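PDB 2XMZ: hydrolase, alpha/beta hydrolase FOLD family from Staphylococcus aureus, which probably catalyses formation of 2-succinyl-6-hydroxy-2,4-cyclohexadiene-1-carboxylate, a pyruvate-releasing lyase step of menaquinone biosynthesis. Local coordinates for residues A[22-34]-A[174-188]. Sequence-based numbering, arbitrary orientation. Where two conformers were deposited one is given.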
# COMPACT_ATOMS: atom_id res chain seq x y z
N LEU A 22 -0.93 -4.01 3.43
CA LEU A 22 -1.88 -3.05 2.84
C LEU A 22 -1.67 -2.96 1.33
O LEU A 22 -0.55 -2.82 0.85
CB LEU A 22 -1.74 -1.65 3.48
CG LEU A 22 -1.83 -1.55 5.01
CD1 LEU A 22 -1.70 -0.08 5.48
CD2 LEU A 22 -3.13 -2.19 5.51
N HIS A 23 -2.77 -3.04 0.58
CA HIS A 23 -2.74 -3.07 -0.88
C HIS A 23 -2.80 -1.65 -1.45
O HIS A 23 -2.86 -0.67 -0.70
CB HIS A 23 -3.96 -3.85 -1.38
CG HIS A 23 -5.25 -3.26 -0.90
ND1 HIS A 23 -5.90 -2.25 -1.58
CD2 HIS A 23 -5.97 -3.48 0.22
CE1 HIS A 23 -6.97 -1.88 -0.90
NE2 HIS A 23 -7.04 -2.61 0.20
N GLY A 24 -2.83 -1.55 -2.78
CA GLY A 24 -2.90 -0.26 -3.47
C GLY A 24 -4.30 0.04 -4.01
O GLY A 24 -5.22 -0.78 -3.87
N PHE A 25 -4.44 1.21 -4.62
CA PHE A 25 -5.67 1.69 -5.20
C PHE A 25 -6.19 0.75 -6.29
O PHE A 25 -5.39 0.18 -7.06
CB PHE A 25 -5.48 3.10 -5.76
CG PHE A 25 -6.72 3.67 -6.38
CD1 PHE A 25 -7.82 3.98 -5.57
CD2 PHE A 25 -6.80 3.89 -7.74
CE1 PHE A 25 -8.97 4.49 -6.12
CE2 PHE A 25 -7.96 4.41 -8.32
CZ PHE A 25 -9.06 4.72 -7.50
N LEU A 26 -7.50 0.59 -6.37
CA LEU A 26 -8.14 -0.20 -7.43
C LEU A 26 -7.73 -1.67 -7.35
O LEU A 26 -7.58 -2.35 -8.37
CB LEU A 26 -7.78 0.34 -8.83
CG LEU A 26 -8.71 1.09 -9.78
CD1 LEU A 26 -8.14 1.01 -11.20
CD2 LEU A 26 -10.15 0.61 -9.78
N SER A 27 -7.54 -2.15 -6.14
CA SER A 27 -7.03 -3.49 -5.93
C SER A 27 -7.48 -3.85 -4.55
O SER A 27 -8.28 -3.13 -3.96
CB SER A 27 -5.50 -3.49 -6.02
OG SER A 27 -4.94 -4.75 -5.68
N ASP A 28 -7.03 -4.99 -4.04
CA ASP A 28 -7.34 -5.36 -2.68
C ASP A 28 -6.32 -6.39 -2.23
O ASP A 28 -5.30 -6.63 -2.92
CB ASP A 28 -8.81 -5.85 -2.53
CG ASP A 28 -9.18 -6.96 -3.48
OD1 ASP A 28 -10.17 -6.81 -4.24
OD2 ASP A 28 -8.52 -8.01 -3.48
N SER A 29 -6.63 -7.02 -1.11
CA SER A 29 -5.72 -7.97 -0.49
C SER A 29 -5.36 -9.16 -1.37
O SER A 29 -4.34 -9.81 -1.13
CB SER A 29 -6.31 -8.46 0.81
OG SER A 29 -6.28 -7.39 1.75
N ARG A 30 -6.20 -9.46 -2.36
CA ARG A 30 -5.90 -10.56 -3.26
C ARG A 30 -4.56 -10.40 -3.98
O ARG A 30 -4.02 -11.40 -4.43
CB ARG A 30 -7.01 -10.77 -4.30
CG ARG A 30 -8.25 -11.46 -3.78
CD ARG A 30 -9.33 -11.40 -4.84
NE ARG A 30 -9.67 -10.02 -5.19
CZ ARG A 30 -10.46 -9.67 -6.19
NH1 ARG A 30 -10.99 -10.59 -6.99
NH2 ARG A 30 -10.69 -8.38 -6.41
N THR A 31 -4.07 -9.17 -4.14
CA THR A 31 -2.76 -8.91 -4.74
C THR A 31 -1.62 -9.63 -4.01
O THR A 31 -0.56 -9.87 -4.61
CB THR A 31 -2.46 -7.38 -4.84
OG1 THR A 31 -1.29 -7.18 -5.64
CG2 THR A 31 -2.23 -6.75 -3.46
N TYR A 32 -1.83 -9.99 -2.74
CA TYR A 32 -0.77 -10.66 -1.95
C TYR A 32 -0.94 -12.17 -1.91
O TYR A 32 -0.15 -12.88 -1.28
CB TYR A 32 -0.72 -10.07 -0.55
CG TYR A 32 -0.42 -8.60 -0.59
CD1 TYR A 32 0.75 -8.13 -1.18
CD2 TYR A 32 -1.31 -7.68 -0.08
CE1 TYR A 32 1.03 -6.78 -1.26
CE2 TYR A 32 -1.06 -6.31 -0.14
CZ TYR A 32 0.12 -5.88 -0.73
OH TYR A 32 0.39 -4.54 -0.79
N HIS A 33 -1.95 -12.65 -2.63
CA HIS A 33 -2.35 -14.07 -2.67
C HIS A 33 -1.20 -15.06 -2.76
O HIS A 33 -1.08 -15.97 -1.93
CB HIS A 33 -3.35 -14.32 -3.82
CG HIS A 33 -2.77 -14.12 -5.20
ND1 HIS A 33 -2.30 -12.91 -5.65
CD2 HIS A 33 -2.60 -14.99 -6.23
CE1 HIS A 33 -1.86 -13.03 -6.89
NE2 HIS A 33 -2.03 -14.29 -7.27
N ASN A 34 -0.36 -14.89 -3.77
CA ASN A 34 0.73 -15.83 -4.04
C ASN A 34 1.94 -15.62 -3.12
O ASN A 34 2.94 -16.31 -3.25
CB ASN A 34 1.17 -15.74 -5.51
CG ASN A 34 1.73 -14.36 -5.86
OD1 ASN A 34 2.81 -14.25 -6.46
ND2 ASN A 34 1.00 -13.31 -5.47
N GLN A 174 -8.77 -8.12 -13.64
CA GLN A 174 -9.92 -8.66 -12.94
C GLN A 174 -10.08 -8.02 -11.56
O GLN A 174 -11.21 -7.68 -11.17
CB GLN A 174 -9.81 -10.20 -12.84
CG GLN A 174 -10.81 -10.88 -11.90
CD GLN A 174 -10.44 -10.76 -10.43
OE1 GLN A 174 -11.31 -10.55 -9.58
NE2 GLN A 174 -9.14 -10.88 -10.14
N GLN A 175 -8.96 -7.87 -10.85
CA GLN A 175 -8.95 -7.27 -9.52
C GLN A 175 -9.45 -5.83 -9.58
O GLN A 175 -10.20 -5.39 -8.70
CB GLN A 175 -7.56 -7.34 -8.91
CG GLN A 175 -7.22 -8.67 -8.19
CD GLN A 175 -5.73 -8.88 -7.96
OE1 GLN A 175 -4.93 -7.94 -8.05
NE2 GLN A 175 -5.35 -10.12 -7.65
N ARG A 176 -9.04 -5.11 -10.62
CA ARG A 176 -9.49 -3.73 -10.83
C ARG A 176 -11.00 -3.67 -11.20
O ARG A 176 -11.76 -2.86 -10.65
CB ARG A 176 -8.63 -3.06 -11.93
CG ARG A 176 -7.11 -2.95 -11.57
CD ARG A 176 -6.36 -2.30 -12.72
NE ARG A 176 -4.99 -1.90 -12.36
CZ ARG A 176 -4.01 -1.73 -13.24
NH1 ARG A 176 -4.21 -1.92 -14.54
NH2 ARG A 176 -2.81 -1.35 -12.81
N LEU A 177 -11.41 -4.53 -12.13
CA LEU A 177 -12.80 -4.55 -12.64
C LEU A 177 -13.80 -4.95 -11.57
O LEU A 177 -15.00 -4.62 -11.65
CB LEU A 177 -12.92 -5.49 -13.85
CG LEU A 177 -12.19 -5.07 -15.14
CD1 LEU A 177 -12.34 -6.13 -16.25
CD2 LEU A 177 -12.67 -3.73 -15.63
N SER A 178 -13.33 -5.66 -10.55
CA SER A 178 -14.22 -6.11 -9.50
C SER A 178 -14.42 -5.03 -8.44
O SER A 178 -15.29 -5.16 -7.59
CB SER A 178 -13.69 -7.37 -8.84
OG SER A 178 -12.57 -7.02 -8.06
N GLN A 179 -13.65 -3.95 -8.51
CA GLN A 179 -13.83 -2.87 -7.55
C GLN A 179 -15.10 -2.12 -7.87
O GLN A 179 -15.50 -2.03 -9.02
CB GLN A 179 -12.63 -1.92 -7.53
CG GLN A 179 -11.29 -2.58 -7.18
CD GLN A 179 -11.37 -3.46 -5.92
OE1 GLN A 179 -11.95 -3.05 -4.91
NE2 GLN A 179 -10.77 -4.65 -5.98
N SER A 180 -15.77 -1.62 -6.85
CA SER A 180 -16.97 -0.80 -7.04
C SER A 180 -16.56 0.62 -7.45
O SER A 180 -15.83 1.29 -6.70
CB SER A 180 -17.74 -0.77 -5.73
OG SER A 180 -18.87 0.05 -5.86
N PRO A 181 -17.01 1.09 -8.63
CA PRO A 181 -16.58 2.43 -9.07
C PRO A 181 -16.99 3.58 -8.14
O PRO A 181 -16.20 4.51 -7.93
CB PRO A 181 -17.23 2.60 -10.46
CG PRO A 181 -18.31 1.55 -10.53
CD PRO A 181 -17.82 0.40 -9.66
N HIS A 182 -18.19 3.50 -7.57
CA HIS A 182 -18.62 4.51 -6.59
C HIS A 182 -17.72 4.53 -5.35
O HIS A 182 -17.37 5.61 -4.82
CB HIS A 182 -20.14 4.38 -6.27
CG HIS A 182 -20.45 3.29 -5.28
ND1 HIS A 182 -20.63 1.97 -5.65
CD2 HIS A 182 -20.62 3.32 -3.94
CE1 HIS A 182 -20.90 1.24 -4.58
NE2 HIS A 182 -20.90 2.03 -3.53
N LYS A 183 -17.28 3.34 -4.90
CA LYS A 183 -16.34 3.26 -3.80
C LYS A 183 -14.96 3.75 -4.19
O LYS A 183 -14.31 4.40 -3.39
CB LYS A 183 -16.27 1.85 -3.20
CG LYS A 183 -17.56 1.44 -2.55
CD LYS A 183 -17.46 0.12 -1.81
CE LYS A 183 -18.82 -0.23 -1.18
NZ LYS A 183 -18.70 -1.41 -0.29
N MET A 184 -14.51 3.44 -5.41
CA MET A 184 -13.22 3.93 -5.89
C MET A 184 -13.24 5.46 -5.90
O MET A 184 -12.27 6.09 -5.50
CB MET A 184 -12.88 3.35 -7.27
CG MET A 184 -12.71 1.81 -7.25
SD MET A 184 -11.30 1.33 -6.17
CE MET A 184 -12.16 0.93 -4.63
N ALA A 185 -14.35 6.04 -6.34
CA ALA A 185 -14.52 7.49 -6.35
C ALA A 185 -14.40 8.08 -4.94
O ALA A 185 -13.69 9.07 -4.73
CB ALA A 185 -15.87 7.87 -6.99
N LYS A 186 -15.06 7.45 -3.96
CA LYS A 186 -15.03 7.94 -2.62
C LYS A 186 -13.61 7.80 -2.07
O LYS A 186 -13.13 8.72 -1.44
CB LYS A 186 -16.08 7.28 -1.73
CG LYS A 186 -16.13 7.86 -0.31
CD LYS A 186 -17.24 7.24 0.52
CE LYS A 186 -17.16 7.66 2.00
NZ LYS A 186 -17.24 9.14 2.16
N ALA A 187 -12.95 6.67 -2.32
CA ALA A 187 -11.54 6.50 -1.91
C ALA A 187 -10.67 7.66 -2.42
O ALA A 187 -9.90 8.24 -1.65
CB ALA A 187 -10.97 5.14 -2.38
N LEU A 188 -10.79 7.98 -3.70
CA LEU A 188 -10.05 9.12 -4.27
C LEU A 188 -10.37 10.45 -3.58
O LEU A 188 -9.45 11.17 -3.19
CB LEU A 188 -10.30 9.25 -5.78
CG LEU A 188 -9.68 8.15 -6.65
CD1 LEU A 188 -10.18 8.26 -8.09
CD2 LEU A 188 -8.14 8.15 -6.57
O HOH W 1 -4.61 -2.45 -9.42
O HOH W 2 -4.22 -5.36 -8.57
O HOH W 3 -2.01 -7.87 -8.16
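Phe25 lays one ring face against Leu188, whose CD2 sits 4.0 Å from the centroid of the Phe25 ring, a CH-pi contact displaced toward the rim. Met184 approaches the same ring obliquely in a Met-aromatic contact and packs its CG against CD2 of Leu26; the other Leu26 methyl, CD1, lies across the aliphatic chain of Arg176. Beyond these apolar groups the contact turns polar. Arg30, bent at chi3 (-60°), brings its guanidinium side-on to Asp28 in a salt bridge of two hydrogen bonds on syn lone pairs: NE donates to OD2, and NH2 to OD1 at 2.7 Å. The backbone N of Arg30 takes the anti lone pair of OD2, an Asx turn. Arg30 NH2 also donates to Ser178 OG (2.8 Å), while Gln175 CG covers one guanidinium face. Gln179 NE2 bonds to Asp28 OD1 from above the carboxylate plane (2.8 Å) and to Gln175 O, one turn back; its OE1 takes Gly54 N. Water links Leu26 O to Arg176 NE. In this alpha/beta hydrolase fold, the loop after strand 17-22 thereby joins helices 166-177 and 181-191 and the turn between them, with Phe25 near the probable Ser91-His245-Asp218 triad. Four N-H groups converge on the Asp28 carboxylate, probably favouring its ionised form and fixing its rotation.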